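Local coordinates for probable ABC transporter phosphite binding protein PhnD1 (Prochlorococcus marinus str. MIT 9301, PDB 5LQ5) that binds inorganic phosphite strongly, and methylphosphonate and phosphate only very weakly, probably as the solute-binding component of an ABC transporter, at residues V18-F23 with V38-V43; N24-E29 with K241-M246; K109-L114 with L196-P201; R118-S123 with D159-L164; P133-N138 with G267-K272. One frame throughout, in Å; residues are numbered along the deposited sequence. Where two conformers were deposited one is given.

Interaction 1 (V18-F23 with V38-V43)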
# COMPACT_ATOMS: atom_id res chain seq x y z
N VAL A 18 -3.52 4.09 -12.96
CA VAL A 18 -2.16 4.10 -12.40
C VAL A 18 -1.65 2.67 -12.26
O VAL A 18 -0.52 2.35 -12.60
CB VAL A 18 -2.13 4.84 -11.02
CG1 VAL A 18 -0.76 4.70 -10.35
CG2 VAL A 18 -2.51 6.30 -11.20
N LEU A 19 -2.48 1.81 -11.70
CA LEU A 19 -2.09 0.41 -11.45
C LEU A 19 -1.81 -0.32 -12.75
O LEU A 19 -0.79 -1.02 -12.87
CB LEU A 19 -3.17 -0.36 -10.68
CG LEU A 19 -3.57 0.20 -9.32
CD1 LEU A 19 -4.78 -0.57 -8.81
CD2 LEU A 19 -2.45 0.18 -8.34
N ASP A 20 -2.71 -0.16 -13.71
CA ASP A 20 -2.53 -0.80 -15.03
C ASP A 20 -1.19 -0.40 -15.64
O ASP A 20 -0.41 -1.23 -16.10
CB ASP A 20 -3.62 -0.35 -15.99
CG ASP A 20 -4.95 -1.04 -15.78
OD1 ASP A 20 -5.03 -2.05 -15.06
OD2 ASP A 20 -5.95 -0.56 -16.37
N LYS A 21 -0.91 0.90 -15.64
CA LYS A 21 0.33 1.40 -16.26
C LYS A 21 1.59 0.82 -15.60
O LYS A 21 2.47 0.29 -16.28
CB LYS A 21 0.38 2.93 -16.24
CG LYS A 21 1.38 3.50 -17.25
CD LYS A 21 1.51 5.00 -17.11
CE LYS A 21 2.69 5.48 -17.95
NZ LYS A 21 2.95 6.94 -17.80
N ARG A 22 1.62 0.91 -14.27
CA ARG A 22 2.72 0.41 -13.44
C ARG A 22 2.93 -1.07 -13.63
O ARG A 22 4.07 -1.53 -13.93
CB ARG A 22 2.43 0.68 -11.95
CG ARG A 22 3.54 0.27 -11.03
CD ARG A 22 3.55 1.14 -9.83
NE ARG A 22 2.58 0.72 -8.86
CZ ARG A 22 2.38 1.35 -7.71
NH1 ARG A 22 3.05 2.46 -7.42
NH2 ARG A 22 1.50 0.87 -6.85
N PHE A 23 1.88 -1.85 -13.39
CA PHE A 23 2.06 -3.30 -13.32
C PHE A 23 2.17 -3.98 -14.67
O PHE A 23 2.85 -5.00 -14.81
CB PHE A 23 1.04 -3.94 -12.37
CG PHE A 23 1.28 -3.53 -10.96
CD1 PHE A 23 2.40 -3.99 -10.26
CD2 PHE A 23 0.43 -2.63 -10.34
CE1 PHE A 23 2.66 -3.54 -9.00
CE2 PHE A 23 0.68 -2.20 -9.05
CZ PHE A 23 1.79 -2.65 -8.39
N VAL A 38 4.41 -13.32 -18.50
CA VAL A 38 4.03 -12.59 -17.28
C VAL A 38 2.80 -11.73 -17.59
O VAL A 38 2.74 -11.04 -18.61
CB VAL A 38 5.18 -11.71 -16.75
CG1 VAL A 38 4.82 -11.16 -15.38
CG2 VAL A 38 6.49 -12.49 -16.63
N LYS A 39 1.82 -11.75 -16.69
CA LYS A 39 0.55 -11.05 -16.89
C LYS A 39 0.10 -10.40 -15.57
O LYS A 39 0.07 -11.07 -14.54
CB LYS A 39 -0.50 -12.06 -17.36
CG LYS A 39 -1.91 -11.54 -17.63
CD LYS A 39 -2.03 -10.87 -18.98
CE LYS A 39 -3.50 -10.64 -19.31
NZ LYS A 39 -3.71 -9.32 -19.93
N TYR A 40 -0.20 -9.11 -15.61
CA TYR A 40 -0.82 -8.41 -14.45
C TYR A 40 -2.33 -8.71 -14.45
O TYR A 40 -3.03 -8.52 -15.45
CB TYR A 40 -0.56 -6.90 -14.48
CG TYR A 40 -1.43 -6.08 -13.54
CD1 TYR A 40 -1.48 -6.37 -12.16
CD2 TYR A 40 -2.15 -4.96 -14.01
CE1 TYR A 40 -2.26 -5.62 -11.31
CE2 TYR A 40 -2.91 -4.21 -13.15
CZ TYR A 40 -2.97 -4.55 -11.80
OH TYR A 40 -3.76 -3.82 -10.92
N ILE A 41 -2.82 -9.16 -13.31
CA ILE A 41 -4.23 -9.54 -13.10
C ILE A 41 -4.83 -8.62 -12.02
O ILE A 41 -4.61 -8.87 -10.84
CB ILE A 41 -4.36 -11.01 -12.63
CG1 ILE A 41 -3.56 -11.98 -13.51
CG2 ILE A 41 -5.81 -11.42 -12.49
CD1 ILE A 41 -3.94 -11.99 -14.96
N PRO A 42 -5.61 -7.58 -12.40
CA PRO A 42 -6.26 -6.72 -11.40
C PRO A 42 -7.24 -7.45 -10.48
O PRO A 42 -7.82 -8.46 -10.86
CB PRO A 42 -7.00 -5.66 -12.25
CG PRO A 42 -6.35 -5.71 -13.58
CD PRO A 42 -5.96 -7.15 -13.77
N VAL A 43 -7.40 -6.91 -9.28
CA VAL A 43 -8.42 -7.38 -8.33
C VAL A 43 -9.31 -6.25 -7.86
O VAL A 43 -8.92 -5.09 -7.93
CB VAL A 43 -7.77 -8.07 -7.13
CG1 VAL A 43 -7.01 -9.31 -7.61
CG2 VAL A 43 -6.90 -7.08 -6.33
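Gln16 NE2 is gripped by two oxygens, one from each segment: it is hydrogen-bonded to both Tyr40 OH and Asp20 OD1, and this shared amide helps fix the phenol end. Helix 16-34 here packs on strand 37-40 within the beta-alpha-beta unit 5-10, 16-34, 37-40. Helix and strand segments run nearly antiparallel, at 167°, with axes 9.5 Å apart. Tyr40 carries the contact. Its CG lies anti to the backbone N (chi1 166°), which lays the ring beneath Phe23 CB. That carbon sits over one face, 3.5 Å from the Tyr40 ring centroid and 15° off its normal, a CH-pi contact; Pro42 N lies over the opposite face. The Phe23 and Tyr40 rings meet obliquely. Asp20 OD1 also stands at the Tyr40 ring edge, 3.6 Å from Tyr40 CE2, and Leu19 CB lies 3.5 Å from Tyr40 OH.

Interaction 2 (N24-E29 with K241-M246)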
# COMPACT_ATOMS: atom_id res chain seq x y z
N ASN A 24 1.61 -3.36 -15.69
CA ASN A 24 1.84 -3.87 -17.06
C ASN A 24 3.30 -3.60 -17.48
O ASN A 24 3.94 -4.49 -18.10
CB ASN A 24 0.87 -3.25 -18.06
CG ASN A 24 -0.56 -3.77 -17.93
OD1 ASN A 24 -0.82 -4.91 -17.53
ND2 ASN A 24 -1.52 -2.93 -18.33
N LEU A 25 3.84 -2.43 -17.18
CA LEU A 25 5.25 -2.14 -17.55
C LEU A 25 6.24 -3.05 -16.81
O LEU A 25 7.18 -3.61 -17.38
CB LEU A 25 5.62 -0.69 -17.27
CG LEU A 25 5.08 0.36 -18.23
CD1 LEU A 25 5.41 1.74 -17.69
CD2 LEU A 25 5.66 0.17 -19.63
N PHE A 26 5.96 -3.25 -15.52
CA PHE A 26 6.74 -4.17 -14.67
C PHE A 26 6.72 -5.59 -15.24
O PHE A 26 7.78 -6.24 -15.40
CB PHE A 26 6.12 -4.17 -13.26
CG PHE A 26 6.83 -5.06 -12.27
CD1 PHE A 26 7.99 -4.64 -11.63
CD2 PHE A 26 6.33 -6.31 -11.97
CE1 PHE A 26 8.64 -5.46 -10.71
CE2 PHE A 26 6.97 -7.14 -11.08
CZ PHE A 26 8.12 -6.72 -10.43
N SER A 27 5.54 -6.06 -15.57
CA SER A 27 5.34 -7.42 -16.10
C SER A 27 6.11 -7.64 -17.41
O SER A 27 6.71 -8.67 -17.61
CB SER A 27 3.85 -7.73 -16.29
OG SER A 27 3.22 -7.78 -15.00
N LYS A 28 6.10 -6.64 -18.26
CA LYS A 28 6.78 -6.75 -19.56
C LYS A 28 8.30 -6.86 -19.39
O LYS A 28 8.96 -7.64 -20.08
CB LYS A 28 6.40 -5.60 -20.50
CG LYS A 28 5.06 -5.83 -21.21
CD LYS A 28 4.66 -4.64 -22.06
CE LYS A 28 3.20 -4.73 -22.52
NZ LYS A 28 3.05 -5.37 -23.85
N GLU A 29 8.85 -6.12 -18.45
CA GLU A 29 10.28 -6.16 -18.14
C GLU A 29 10.66 -7.52 -17.52
O GLU A 29 11.64 -8.14 -17.90
CB GLU A 29 10.72 -5.01 -17.23
CG GLU A 29 12.23 -4.94 -16.95
CD GLU A 29 13.08 -4.83 -18.22
OE1 GLU A 29 12.60 -4.28 -19.25
OE2 GLU A 29 14.25 -5.30 -18.18
N LYS A 241 13.96 2.77 -15.50
CA LYS A 241 13.61 4.08 -14.92
C LYS A 241 12.10 4.34 -14.95
O LYS A 241 11.52 4.80 -13.96
CB LYS A 241 14.35 5.20 -15.66
CG LYS A 241 14.37 6.53 -14.93
CD LYS A 241 14.98 7.63 -15.80
CE LYS A 241 15.25 8.89 -14.99
NZ LYS A 241 14.02 9.44 -14.35
N GLN A 242 11.49 4.01 -16.09
CA GLN A 242 10.06 4.21 -16.31
C GLN A 242 9.28 3.44 -15.27
O GLN A 242 8.28 3.94 -14.75
CB GLN A 242 9.60 3.70 -17.66
CG GLN A 242 9.93 4.58 -18.85
CD GLN A 242 9.43 3.97 -20.15
OE1 GLN A 242 8.69 2.97 -20.14
NE2 GLN A 242 9.83 4.55 -21.27
N ILE A 243 9.73 2.22 -14.99
CA ILE A 243 9.07 1.37 -13.97
C ILE A 243 9.32 1.95 -12.58
O ILE A 243 8.39 2.16 -11.80
CB ILE A 243 9.58 -0.10 -14.04
CG1 ILE A 243 9.07 -0.78 -15.31
CG2 ILE A 243 9.12 -0.92 -12.84
CD1 ILE A 243 9.95 -1.94 -15.79
N LEU A 244 10.59 2.17 -12.27
CA LEU A 244 11.02 2.67 -10.94
C LEU A 244 10.36 4.00 -10.57
O LEU A 244 9.91 4.20 -9.43
CB LEU A 244 12.55 2.75 -10.82
CG LEU A 244 13.27 1.39 -10.74
CD1 LEU A 244 14.72 1.50 -11.16
CD2 LEU A 244 13.19 0.79 -9.34
N ASP A 245 10.25 4.89 -11.55
CA ASP A 245 9.57 6.19 -11.33
C ASP A 245 8.08 6.00 -10.95
O ASP A 245 7.53 6.76 -10.14
CB ASP A 245 9.66 7.08 -12.57
CG ASP A 245 11.05 7.68 -12.80
OD1 ASP A 245 11.95 7.61 -11.91
OD2 ASP A 245 11.23 8.26 -13.90
N MET A 246 7.45 4.98 -11.51
CA MET A 246 6.05 4.64 -11.17
C MET A 246 5.89 4.14 -9.75
O MET A 246 4.78 4.18 -9.21
CB MET A 246 5.46 3.58 -12.10
CG MET A 246 5.27 4.00 -13.55
SD MET A 246 3.94 5.14 -13.86
CE MET A 246 2.47 4.50 -13.05
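With CG1 anti to the carbonyl carbon (chi1 -70°) and chi2 extended, Ile243 carries its CD1 methyl to Glu29 and Leu25 of helix 16-34, while CG2, anti to the backbone N, is left to meet Phe26. Phe26 CG is itself anti to its backbone N (chi1 -179°), so that its ring runs past the isoleucine at about a right angle and receives Ile243 CG2 at its edge, 4.1 Å from Phe26 CD1. Ile243 CD1 reaches further, to 3.5 Å from Glu29 CB and 3.6 Å from Leu25 O. Leu25 CB closes the group at 4.0 Å from Ile243 CG1. The Glu29 chain bends at chi2, and its OE2 is hydrogen-bonded to both Gln33 NE2 and His240 NE2, so apolar contact is left to its CB and CG. An alanine in place of Ile243 would probably loosen this interface, since the CG2, CG1 and CD1 contacts to Phe26, Leu25 and Glu29 would all be lost. Beyond the pair, the Phe26 ring stacks with Trp208. The closest CA atoms, Phe26 and Ile243, are 6.1 Å apart, and the axes 9.5 Å: this is apolar packing of two obliquely antiparallel helices, crossing at -141°, on the outside of a periplasmic binding-protein lobe.

Interaction 3 (K109-L114 with L196-P201)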
# COMPACT_ATOMS: atom_id res chain seq x y z
N LYS A 109 -0.84 14.57 19.88
CA LYS A 109 -2.01 14.90 20.75
C LYS A 109 -3.04 15.84 20.07
O LYS A 109 -4.24 15.83 20.42
CB LYS A 109 -1.54 15.52 22.08
CG LYS A 109 -0.64 14.63 22.93
CD LYS A 109 -1.40 13.69 23.85
CE LYS A 109 -0.49 13.17 24.96
NZ LYS A 109 -1.21 12.32 25.94
N GLY A 110 -2.57 16.58 19.07
CA GLY A 110 -3.40 17.45 18.21
C GLY A 110 -4.47 16.71 17.40
O GLY A 110 -5.43 17.30 16.89
N LEU A 111 -4.30 15.40 17.26
CA LEU A 111 -5.33 14.59 16.57
C LEU A 111 -6.69 14.64 17.27
O LEU A 111 -7.69 14.35 16.65
CB LEU A 111 -4.88 13.12 16.43
CG LEU A 111 -3.74 12.86 15.46
CD1 LEU A 111 -3.38 11.37 15.55
CD2 LEU A 111 -4.06 13.26 14.04
N LYS A 112 -6.73 15.02 18.55
CA LYS A 112 -8.00 15.31 19.25
C LYS A 112 -8.89 16.32 18.52
O LYS A 112 -10.12 16.30 18.69
CB LYS A 112 -7.75 15.79 20.70
CG LYS A 112 -7.75 14.67 21.72
CD LYS A 112 -7.19 15.10 23.07
CE LYS A 112 -7.92 14.44 24.24
NZ LYS A 112 -8.13 12.97 24.09
N LYS A 113 -8.28 17.20 17.73
CA LYS A 113 -9.04 18.19 16.92
C LYS A 113 -9.91 17.52 15.82
O LYS A 113 -10.78 18.14 15.23
CB LYS A 113 -8.10 19.24 16.30
CG LYS A 113 -7.44 20.15 17.34
CD LYS A 113 -6.42 21.08 16.71
CE LYS A 113 -5.42 21.63 17.72
NZ LYS A 113 -4.42 22.55 17.08
N LEU A 114 -9.71 16.23 15.59
CA LEU A 114 -10.53 15.49 14.61
C LEU A 114 -11.81 14.89 15.14
O LEU A 114 -12.66 14.38 14.39
CB LEU A 114 -9.68 14.46 13.88
CG LEU A 114 -8.45 15.03 13.16
CD1 LEU A 114 -7.65 13.91 12.51
CD2 LEU A 114 -8.80 16.08 12.11
N LEU A 196 -2.57 19.62 4.20
CA LEU A 196 -1.85 18.71 5.12
C LEU A 196 -2.09 19.12 6.56
O LEU A 196 -1.84 20.28 6.95
CB LEU A 196 -0.35 18.65 4.81
CG LEU A 196 0.53 17.83 5.77
CD1 LEU A 196 0.25 16.34 5.56
CD2 LEU A 196 2.02 18.11 5.58
N PHE A 197 -2.49 18.14 7.35
CA PHE A 197 -2.81 18.29 8.79
C PHE A 197 -1.72 17.77 9.71
O PHE A 197 -1.32 18.45 10.66
CB PHE A 197 -4.19 17.71 9.14
CG PHE A 197 -4.63 17.92 10.57
CD1 PHE A 197 -4.98 19.17 11.04
CD2 PHE A 197 -4.70 16.86 11.46
CE1 PHE A 197 -5.37 19.35 12.35
CE2 PHE A 197 -5.13 17.03 12.76
CZ PHE A 197 -5.44 18.31 13.22
N TRP A 198 -1.26 16.55 9.43
CA TRP A 198 -0.22 15.90 10.24
C TRP A 198 0.51 14.82 9.45
O TRP A 198 -0.11 14.12 8.64
CB TRP A 198 -0.79 15.33 11.54
CG TRP A 198 0.19 14.88 12.55
CD1 TRP A 198 1.14 15.66 13.15
CD2 TRP A 198 0.30 13.58 13.15
NE1 TRP A 198 1.85 14.93 14.06
CE2 TRP A 198 1.36 13.65 14.08
CE3 TRP A 198 -0.37 12.36 12.98
CZ2 TRP A 198 1.76 12.56 14.85
CZ3 TRP A 198 0.03 11.27 13.76
CH2 TRP A 198 1.10 11.38 14.66
N ILE A 199 1.81 14.71 9.69
CA ILE A 199 2.66 13.62 9.19
C ILE A 199 2.98 12.69 10.37
O ILE A 199 3.42 13.12 11.43
CB ILE A 199 3.96 14.11 8.52
CG1 ILE A 199 3.66 15.04 7.34
CG2 ILE A 199 4.81 12.93 8.09
CD1 ILE A 199 4.89 15.85 6.90
N THR A 200 2.74 11.40 10.18
CA THR A 200 2.94 10.40 11.23
C THR A 200 4.39 9.97 11.44
O THR A 200 5.24 10.19 10.55
CB THR A 200 2.14 9.10 10.95
OG1 THR A 200 2.74 8.34 9.87
CG2 THR A 200 0.64 9.42 10.61
N PRO A 201 4.67 9.30 12.57
CA PRO A 201 5.90 8.54 12.70
C PRO A 201 6.03 7.44 11.64
O PRO A 201 5.05 7.10 10.96
CB PRO A 201 5.79 7.91 14.10
CG PRO A 201 4.87 8.79 14.85
CD PRO A 201 3.88 9.23 13.82
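Apolar contacts carry this pairing of a 3-10 turn with strand 194-199, an outermost strand of the five-stranded mixed sheet. A classic beta bulge, in which Phe197 and Trp198 both face Phe94, lets two consecutive side chains point toward residues 109-114. Both have CG anti to the backbone N (chi1 -176° for Phe197). Among the aliphatic contacts, Leu111 divides its methyls: CD2 lies at the Phe197 ring edge, 4.1 Å from CE2, and also 3.9 Å from Trp198 CE3, while CD1 approaches the indole obliquely, 3.9 Å from Trp198 CZ3. The CH-pi contact comes from Leu114, which meets Phe197 tip to tip; its CD2 stands over one face, 4.3 Å from the Phe197 ring centroid and 26° off the normal. Polar atoms play a smaller part. Three successive i to i+3 backbone bonds hold the 3-10 turn, including Lys113 N to Gly110 O. That same oxygen lies near the Phe197 ring plane, 3.8 Å from Phe197 CZ, with Lys113 CB 4.2 Å from CZ.

Interaction 4 (R118-S123 with D159-L164)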
# COMPACT_ATOMS: atom_id res chain seq x y z
N ARG A 118 -16.42 14.34 10.28
CA ARG A 118 -16.64 13.22 9.37
C ARG A 118 -15.27 12.76 8.86
O ARG A 118 -14.55 13.52 8.20
CB ARG A 118 -17.55 13.63 8.23
CG ARG A 118 -18.95 14.03 8.67
CD ARG A 118 -19.72 14.70 7.54
NE ARG A 118 -18.92 15.80 7.00
CZ ARG A 118 -19.05 16.30 5.78
NH1 ARG A 118 -19.96 15.82 4.97
NH2 ARG A 118 -18.27 17.26 5.36
N PHE A 119 -14.88 11.53 9.20
CA PHE A 119 -13.50 11.04 8.96
C PHE A 119 -13.56 9.77 8.12
O PHE A 119 -14.39 8.89 8.35
CB PHE A 119 -12.77 10.75 10.29
CG PHE A 119 -11.35 10.35 10.10
CD1 PHE A 119 -10.36 11.31 10.06
CD2 PHE A 119 -11.01 9.04 9.86
CE1 PHE A 119 -9.03 10.97 9.83
CE2 PHE A 119 -9.70 8.67 9.65
CZ PHE A 119 -8.71 9.64 9.61
N THR A 120 -12.68 9.70 7.12
CA THR A 120 -12.53 8.46 6.32
C THR A 120 -11.07 7.94 6.34
O THR A 120 -10.11 8.68 6.16
CB THR A 120 -13.02 8.59 4.88
OG1 THR A 120 -13.05 7.29 4.26
CG2 THR A 120 -12.18 9.55 4.03
N PHE A 121 -10.96 6.65 6.54
CA PHE A 121 -9.77 5.90 6.27
C PHE A 121 -9.78 5.45 4.81
O PHE A 121 -10.75 5.64 4.06
CB PHE A 121 -9.77 4.63 7.14
CG PHE A 121 -9.65 4.87 8.63
CD1 PHE A 121 -8.46 5.29 9.20
CD2 PHE A 121 -10.73 4.66 9.45
CE1 PHE A 121 -8.36 5.44 10.56
CE2 PHE A 121 -10.63 4.85 10.80
CZ PHE A 121 -9.46 5.23 11.35
N GLY A 122 -8.69 4.84 4.41
CA GLY A 122 -8.62 4.06 3.18
C GLY A 122 -9.26 2.69 3.34
O GLY A 122 -10.22 2.52 4.09
N SER A 123 -8.71 1.70 2.65
CA SER A 123 -9.18 0.32 2.83
C SER A 123 -9.14 -0.09 4.29
O SER A 123 -8.21 0.26 5.00
CB SER A 123 -8.34 -0.67 2.04
OG SER A 123 -8.70 -2.04 2.34
N ASP A 159 -6.17 7.08 -3.38
CA ASP A 159 -6.74 8.10 -4.34
C ASP A 159 -8.20 8.41 -3.95
O ASP A 159 -8.64 9.57 -3.96
CB ASP A 159 -6.65 7.65 -5.79
CG ASP A 159 -5.26 7.71 -6.36
OD1 ASP A 159 -4.40 8.49 -5.85
OD2 ASP A 159 -5.07 7.01 -7.38
N ALA A 160 -8.93 7.37 -3.54
CA ALA A 160 -10.33 7.59 -3.16
C ALA A 160 -10.50 8.40 -1.87
O ALA A 160 -11.44 9.18 -1.76
CB ALA A 160 -11.09 6.28 -3.06
N THR A 161 -9.56 8.26 -0.94
CA THR A 161 -9.57 9.06 0.28
C THR A 161 -9.40 10.54 -0.05
O THR A 161 -10.15 11.36 0.40
CB THR A 161 -8.46 8.59 1.22
OG1 THR A 161 -8.71 7.23 1.55
CG2 THR A 161 -8.37 9.41 2.47
N ILE A 162 -8.41 10.83 -0.90
CA ILE A 162 -8.17 12.21 -1.35
C ILE A 162 -9.46 12.76 -1.97
O ILE A 162 -9.89 13.87 -1.65
CB ILE A 162 -7.01 12.28 -2.36
CG1 ILE A 162 -5.68 12.02 -1.65
CG2 ILE A 162 -7.01 13.63 -3.10
CD1 ILE A 162 -4.53 11.73 -2.61
N ALA A 163 -10.09 11.98 -2.84
CA ALA A 163 -11.25 12.48 -3.59
C ALA A 163 -12.43 12.80 -2.67
O ALA A 163 -13.12 13.82 -2.83
CB ALA A 163 -11.67 11.50 -4.68
N LEU A 164 -12.61 11.97 -1.65
CA LEU A 164 -13.70 12.15 -0.69
C LEU A 164 -13.52 13.37 0.20
O LEU A 164 -14.47 14.09 0.49
CB LEU A 164 -13.85 10.91 0.19
CG LEU A 164 -14.49 9.68 -0.45
CD1 LEU A 164 -14.24 8.48 0.46
CD2 LEU A 164 -15.98 9.86 -0.77
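The flat Phe121 ring has Phe119 CE2 over the centre of one face, 3.5 Å above its plane, and Phe121 CG in turn lies at the edge of the Phe119 ring. Phe119 also stacks with Phe147. Phe121 points away from helix 158-167, and between these aromatics the strand turns Thr120 toward the helix. Thr120 OG1 is anti to the backbone N (chi1 -170°) and donates a 2.8 Å hydrogen bond to Phe121 O, in the carbonyl plane and on a lone pair. This puts CG2 in the crowded position between N and the carbonyl carbon, facing Thr161: the two CG2 methyls of Thr120 and Thr161 are 4.1 Å apart. Leu164 CD1 comes across at about a right angle, 4.2 Å from Thr120 OG1. Thr161 OG1 is hydrogen-bonded to Ser155 OG and Ser157 O, while Gly122 CA packs 3.6 Å from that Thr161 oxygen. An alanine at Thr120 would probably loosen the packing on Thr161 through loss of CG2, and without OG1 the strand's bond to Phe121 O and the Leu164 CD1 contact would go. Helix and strand segments run at 167°, their axes 8.8 Å apart. Gly122 leads toward the phosphite pocket residues Ser126, Thr127 and Ser128, while strand 119-121, between 153-154 and 172-176, has helix 158-167 against the Thr120 side and helix 127-139 against the Phe121 side.

Interaction 5 (P133-N138 with G267-K272)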
# COMPACT_ATOMS: atom_id res chain seq x y z
N PRO A 133 -2.88 4.84 10.93
CA PRO A 133 -3.70 5.99 11.35
C PRO A 133 -4.56 5.73 12.59
O PRO A 133 -4.58 6.58 13.51
CB PRO A 133 -4.54 6.28 10.10
CG PRO A 133 -3.57 5.99 8.98
CD PRO A 133 -2.87 4.73 9.44
N GLU A 134 -5.22 4.58 12.64
CA GLU A 134 -6.03 4.21 13.81
C GLU A 134 -5.17 4.07 15.08
O GLU A 134 -5.55 4.54 16.16
CB GLU A 134 -6.89 2.95 13.58
CG GLU A 134 -7.87 2.72 14.72
CD GLU A 134 -9.00 1.73 14.46
OE1 GLU A 134 -9.04 1.09 13.39
OE2 GLU A 134 -9.84 1.56 15.37
N TYR A 135 -4.04 3.38 14.95
CA TYR A 135 -3.08 3.26 16.04
C TYR A 135 -2.70 4.62 16.62
O TYR A 135 -2.73 4.81 17.84
CB TYR A 135 -1.84 2.48 15.55
CG TYR A 135 -0.76 2.24 16.56
CD1 TYR A 135 -0.90 1.27 17.54
CD2 TYR A 135 0.44 2.90 16.45
CE1 TYR A 135 0.12 1.02 18.44
CE2 TYR A 135 1.48 2.66 17.32
CZ TYR A 135 1.31 1.72 18.31
OH TYR A 135 2.35 1.50 19.15
N PHE A 136 -2.35 5.55 15.75
CA PHE A 136 -1.94 6.91 16.18
C PHE A 136 -3.08 7.72 16.77
O PHE A 136 -2.93 8.39 17.81
CB PHE A 136 -1.24 7.67 15.07
CG PHE A 136 0.04 7.03 14.60
CD1 PHE A 136 1.06 6.66 15.48
CD2 PHE A 136 0.21 6.79 13.25
CE1 PHE A 136 2.22 6.07 15.01
CE2 PHE A 136 1.37 6.20 12.77
CZ PHE A 136 2.38 5.84 13.64
N LEU A 137 -4.25 7.62 16.14
CA LEU A 137 -5.47 8.25 16.68
C LEU A 137 -5.71 7.78 18.12
O LEU A 137 -5.92 8.58 19.05
CB LEU A 137 -6.69 7.93 15.82
CG LEU A 137 -6.79 8.76 14.54
CD1 LEU A 137 -7.68 8.08 13.51
CD2 LEU A 137 -7.32 10.15 14.84
N ASN A 138 -5.64 6.47 18.30
CA ASN A 138 -5.85 5.85 19.61
C ASN A 138 -4.85 6.32 20.65
O ASN A 138 -5.20 6.56 21.79
CB ASN A 138 -5.83 4.32 19.53
CG ASN A 138 -7.04 3.72 18.83
OD1 ASN A 138 -8.02 4.39 18.44
ND2 ASN A 138 -6.95 2.44 18.62
N GLY A 267 -1.64 -5.14 14.21
CA GLY A 267 -2.78 -5.86 13.61
C GLY A 267 -3.54 -6.72 14.62
O GLY A 267 -4.77 -6.73 14.67
N ARG A 268 -2.79 -7.48 15.43
CA ARG A 268 -3.45 -8.30 16.44
C ARG A 268 -4.22 -7.46 17.46
O ARG A 268 -5.35 -7.77 17.83
CB ARG A 268 -2.44 -9.15 17.19
CG ARG A 268 -1.81 -10.25 16.37
CD ARG A 268 -0.86 -11.05 17.24
NE ARG A 268 -0.09 -11.96 16.42
CZ ARG A 268 0.94 -12.68 16.85
NH1 ARG A 268 1.29 -12.67 18.14
NH2 ARG A 268 1.62 -13.43 16.00
N LYS A 269 -3.57 -6.39 17.92
CA LYS A 269 -4.17 -5.54 18.94
C LYS A 269 -5.45 -4.87 18.46
O LYS A 269 -6.39 -4.70 19.21
CB LYS A 269 -3.19 -4.47 19.39
CG LYS A 269 -3.58 -3.86 20.74
CD LYS A 269 -2.56 -2.84 21.18
CE LYS A 269 -2.69 -1.58 20.36
NZ LYS A 269 -3.71 -0.71 21.01
N LEU A 270 -5.48 -4.54 17.17
CA LEU A 270 -6.67 -3.91 16.57
C LEU A 270 -7.63 -4.92 15.91
O LEU A 270 -8.58 -4.53 15.22
CB LEU A 270 -6.22 -2.84 15.58
CG LEU A 270 -5.61 -1.57 16.22
CD1 LEU A 270 -5.16 -0.63 15.12
CD2 LEU A 270 -6.55 -0.85 17.16
N ASN A 271 -7.40 -6.21 16.13
CA ASN A 271 -8.22 -7.27 15.60
C ASN A 271 -8.36 -7.22 14.07
O ASN A 271 -9.43 -7.49 13.49
CB ASN A 271 -9.61 -7.33 16.28
CG ASN A 271 -10.33 -8.64 16.01
OD1 ASN A 271 -9.69 -9.68 15.77
ND2 ASN A 271 -11.66 -8.62 16.00
N LYS A 272 -7.23 -6.93 13.43
CA LYS A 272 -7.16 -6.76 11.98
C LYS A 272 -6.33 -7.75 11.23
O LYS A 272 -6.05 -7.57 10.05
CB LYS A 272 -6.81 -5.31 11.62
CG LYS A 272 -8.01 -4.36 11.66
CD LYS A 272 -9.21 -4.78 10.83
CE LYS A 272 -8.84 -5.14 9.40
NZ LYS A 272 -10.00 -5.66 8.65
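Helix 261-269 ends beside helix 127-139, with Leu270 the first residue to leave helical angles and its CA 8.0 Å from that of Tyr135. Leu270 supplies the main side chain. Its CG is anti to the carbonyl carbon (chi1 -72°), and its extended branch splits: CD1 lies 4.2 Å from Tyr135 N and 4.3 Å from Glu134 CB, whereas CD2 meets the end of Asn138 tip to tip. Leu131, a turn earlier on helix 127-139, also touches Leu270. The turn that presents the leucine is a Schellman motif, with Asn271 at the C-prime position and positive phi (56°); Lys272 N bonds to Gly267 O at 2.8 Å, and Asn271 N to Arg268 O at 3.1 Å. To one side, Lys269 brings its CE to the edge of the Tyr135 ring, 4.3 Å from Tyr135 CE1. The carboxylate of Glu134 is engaged along its own helix, where OE1 forms a salt bridge with Arg130 NE, while its CB is the part that meets Leu270.

How the interactions relate
The five contacts form two groups, as expected of a two-lobed periplasmic binding protein. Interactions 1 and 2, centres 10 Å apart, share helix 16-34, and Arg22 NH1 to Met246 O joins them. Interactions 3, 4 and 5, centres 16 to 17 Å apart, touch around the five-stranded sheet; the centres of 1 and 3 are 34 Å apart. Along the chain, interaction 1 closes before 3, 4 and 5 open, interaction 2 brings late helix 238-246 onto early helix 16-34, and interaction 5 sets the last helix's end against mid-chain helix 127-139. The Leu19 side chain is about 10 Å and Gly122 about 7 Å from phosphite, consistent with binding between the lobes.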